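Local coordinates for protein probable transcriptional regulator (Pseudomonas aeruginosa, PDB 2ESN) that is probably a LysR-type transcriptional regulator, pairing a DNA-binding helix-turn-helix domain with a ligand-sensing substrate-binding domain, at residues Asp217-Arg222 with Asp274-Val279. Numbering follows the deposited sequence.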
loop_
_atom_site.group_PDB
_atom_site.type_symbol
_atom_site.label_atom_id
_atom_site.label_comp_id
_atom_site.label_asym_id
_atom_site.label_seq_id
_atom_site.Cartn_x
_atom_site.Cartn_y
_atom_site.Cartn_z
ATOM N N ASP C 217 8.892 -1.340 30.857
ATOM C CA ASP C 217 8.444 -2.723 31.060
ATOM C C ASP C 217 9.515 -3.677 30.582
ATOM O O ASP C 217 9.831 -4.647 31.256
ATOM C CB ASP C 217 7.147 -3.008 30.301
ATOM C CG ASP C 217 5.973 -2.271 30.870
ATOM O OD1 ASP C 217 5.321 -1.536 30.096
ATOM O OD2 ASP C 217 5.719 -2.374 32.104
ATOM N N ARG C 218 10.007 -3.409 29.381
ATOM C CA ARG C 218 11.199 -4.055 28.823
ATOM C C ARG C 218 12.311 -4.047 29.881
ATOM O O ARG C 218 12.720 -5.117 30.338
ATOM C CB ARG C 218 11.617 -3.323 27.538
ATOM C CG ARG C 218 11.265 -4.052 26.197
ATOM C CD ARG C 218 11.225 -3.093 24.954
ATOM N NE ARG C 218 9.839 -2.702 24.771
ATOM C CZ ARG C 218 9.337 -1.467 24.634
ATOM N NH1 ARG C 218 10.106 -0.378 24.530
ATOM N NH2 ARG C 218 8.016 -1.359 24.524
ATOM N N LEU C 219 12.758 -2.851 30.294
ATOM C CA LEU C 219 13.736 -2.698 31.383
ATOM C C LEU C 219 13.456 -3.481 32.678
ATOM O O LEU C 219 14.383 -4.064 33.259
ATOM C CB LEU C 219 13.967 -1.196 31.715
ATOM C CG LEU C 219 14.943 -0.673 32.800
ATOM C CD1 LEU C 219 14.813 0.803 32.992
ATOM C CD2 LEU C 219 14.642 -1.232 34.136
ATOM N N LEU C 220 12.205 -3.456 33.173
ATOM C CA LEU C 220 11.876 -4.037 34.488
ATOM C C LEU C 220 11.896 -5.554 34.397
ATOM O O LEU C 220 12.294 -6.235 35.340
ATOM C CB LEU C 220 10.481 -3.612 34.967
ATOM C CG LEU C 220 10.302 -2.244 35.656
ATOM C CD1 LEU C 220 8.821 -1.981 35.888
ATOM C CD2 LEU C 220 11.064 -2.261 36.975
ATOM N N ALA C 221 11.442 -6.079 33.255
ATOM C CA ALA C 221 11.346 -7.536 33.050
ATOM C C ALA C 221 12.754 -8.177 33.141
ATOM O O ALA C 221 12.905 -9.295 33.657
ATOM C CB ALA C 221 10.626 -7.860 31.712
ATOM N N ARG C 222 13.774 -7.424 32.701
ATOM C CA ARG C 222 15.183 -7.820 32.815
ATOM C C ARG C 222 15.731 -7.922 34.229
ATOM O O ARG C 222 16.942 -8.106 34.410
ATOM C CB ARG C 222 16.069 -6.832 32.072
ATOM C CG ARG C 222 16.313 -7.222 30.648
ATOM C CD ARG C 222 17.316 -6.312 29.985
ATOM N NE ARG C 222 16.619 -5.232 29.302
ATOM C CZ ARG C 222 16.738 -3.942 29.618
ATOM N NH1 ARG C 222 17.564 -3.578 30.605
ATOM N NH2 ARG C 222 16.058 -3.013 28.927
ATOM N N ASP C 274 17.225 1.103 38.570
ATOM C CA ASP C 274 18.189 1.767 37.687
ATOM C C ASP C 274 17.553 1.933 36.324
ATOM O O ASP C 274 17.090 0.951 35.758
ATOM C CB ASP C 274 19.490 0.921 37.520
ATOM C CG ASP C 274 20.240 0.701 38.845
ATOM O OD1 ASP C 274 20.155 1.586 39.744
ATOM O OD2 ASP C 274 20.922 -0.370 38.972
ATOM N N ILE C 275 17.577 3.154 35.790
ATOM C CA ILE C 275 17.185 3.393 34.386
ATOM C C ILE C 275 18.285 4.172 33.724
ATOM O O ILE C 275 18.658 5.213 34.219
ATOM C CB ILE C 275 15.872 4.244 34.274
ATOM C CG1 ILE C 275 14.760 3.692 35.185
ATOM C CG2 ILE C 275 15.390 4.268 32.824
ATOM C CD1 ILE C 275 13.549 4.746 35.480
ATOM N N PRO C 276 18.865 3.659 32.615
ATOM C CA PRO C 276 19.786 4.531 31.848
ATOM C C PRO C 276 19.190 5.901 31.443
ATOM O O PRO C 276 17.998 5.975 31.120
ATOM C CB PRO C 276 20.103 3.720 30.579
ATOM C CG PRO C 276 19.478 2.329 30.742
ATOM C CD PRO C 276 18.794 2.271 32.089
ATOM N N PRO C 277 20.029 6.958 31.442
ATOM C CA PRO C 277 19.699 8.252 30.914
ATOM C C PRO C 277 19.333 7.957 29.495
ATOM O O PRO C 277 19.774 6.948 28.943
ATOM C CB PRO C 277 21.037 9.022 30.948
ATOM C CG PRO C 277 21.802 8.361 32.115
ATOM C CD PRO C 277 21.426 6.896 31.933
ATOM N N TYR C 278 18.470 8.774 28.922
ATOM C CA TYR C 278 18.194 8.665 27.504
ATOM C C TYR C 278 18.863 9.823 26.791
ATOM O O TYR C 278 19.187 10.887 27.387
ATOM C CB TYR C 278 16.683 8.595 27.229
ATOM C CG TYR C 278 15.931 9.866 27.548
ATOM C CD1 TYR C 278 15.389 10.089 28.825
ATOM C CD2 TYR C 278 15.752 10.856 26.569
ATOM C CE1 TYR C 278 14.664 11.276 29.109
ATOM C CE2 TYR C 278 15.041 12.037 26.835
ATOM C CZ TYR C 278 14.510 12.264 28.116
ATOM O OH TYR C 278 13.824 13.449 28.370
ATOM N N VAL C 279 19.111 9.611 25.514
ATOM C CA VAL C 279 19.673 10.646 24.687
ATOM C C VAL C 279 18.774 10.715 23.482
ATOM O O VAL C 279 18.621 9.689 22.790
ATOM C CB VAL C 279 21.156 10.325 24.286
ATOM C CG1 VAL C 279 21.713 11.408 23.384
ATOM C CG2 VAL C 279 22.006 10.234 25.542
#
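Leu219 reaches from the last turn of helix 215-221 to Ile275 and Pro276 in the loop that leads into strand 278-285, an instance of how one leucine can rest a surface helix on a loop beside a sheet. Both segments belong to the substrate-binding domain of this probable LysR-type regulator, whose fold is of the periplasmic-binding-protein kind.

The apolar contacts converge on one methyl. Leu219 CG lies anti to the backbone N (chi1 -179°), which extends the side chain off the helix, and CD1 then meets Ile275 at its branch point, 3.5 Å from CG2 and 3.6 Å from CG1, the two atoms carried by CB. The two side chains cross at about a right angle, the leucine methyl resting against both branches of the isoleucine. Ile275 also touches Tyr178 and Thr251 on neighbouring strands, and through it Leu219 is linked to the sheet. Pro276 adds a looser contact, its ring atom CD 4.3 Å from Leu219 CD1.

Charged groups pair around the contact. Within the helix Arg218 forms a salt bridge with Glu159 and Asp217 one with Arg227; Arg222, just after it, does so with Glu160. Residues of this segment, among them Ala221 and Arg222, also pack on a second subunit. The guanidinium of Arg222 folds back over the preceding helix, with Leu219 CA 3.3 Å above its plane, toward the rim.

The one polar atom that the leucine meets across the contact is the backbone carbonyl oxygen of Asp274, beside the fork of the side chain and in van der Waals contact with both methyls: Asp274 O lies 3.6 Å from Leu219 CD1 and 3.7 Å from Leu219 CD2.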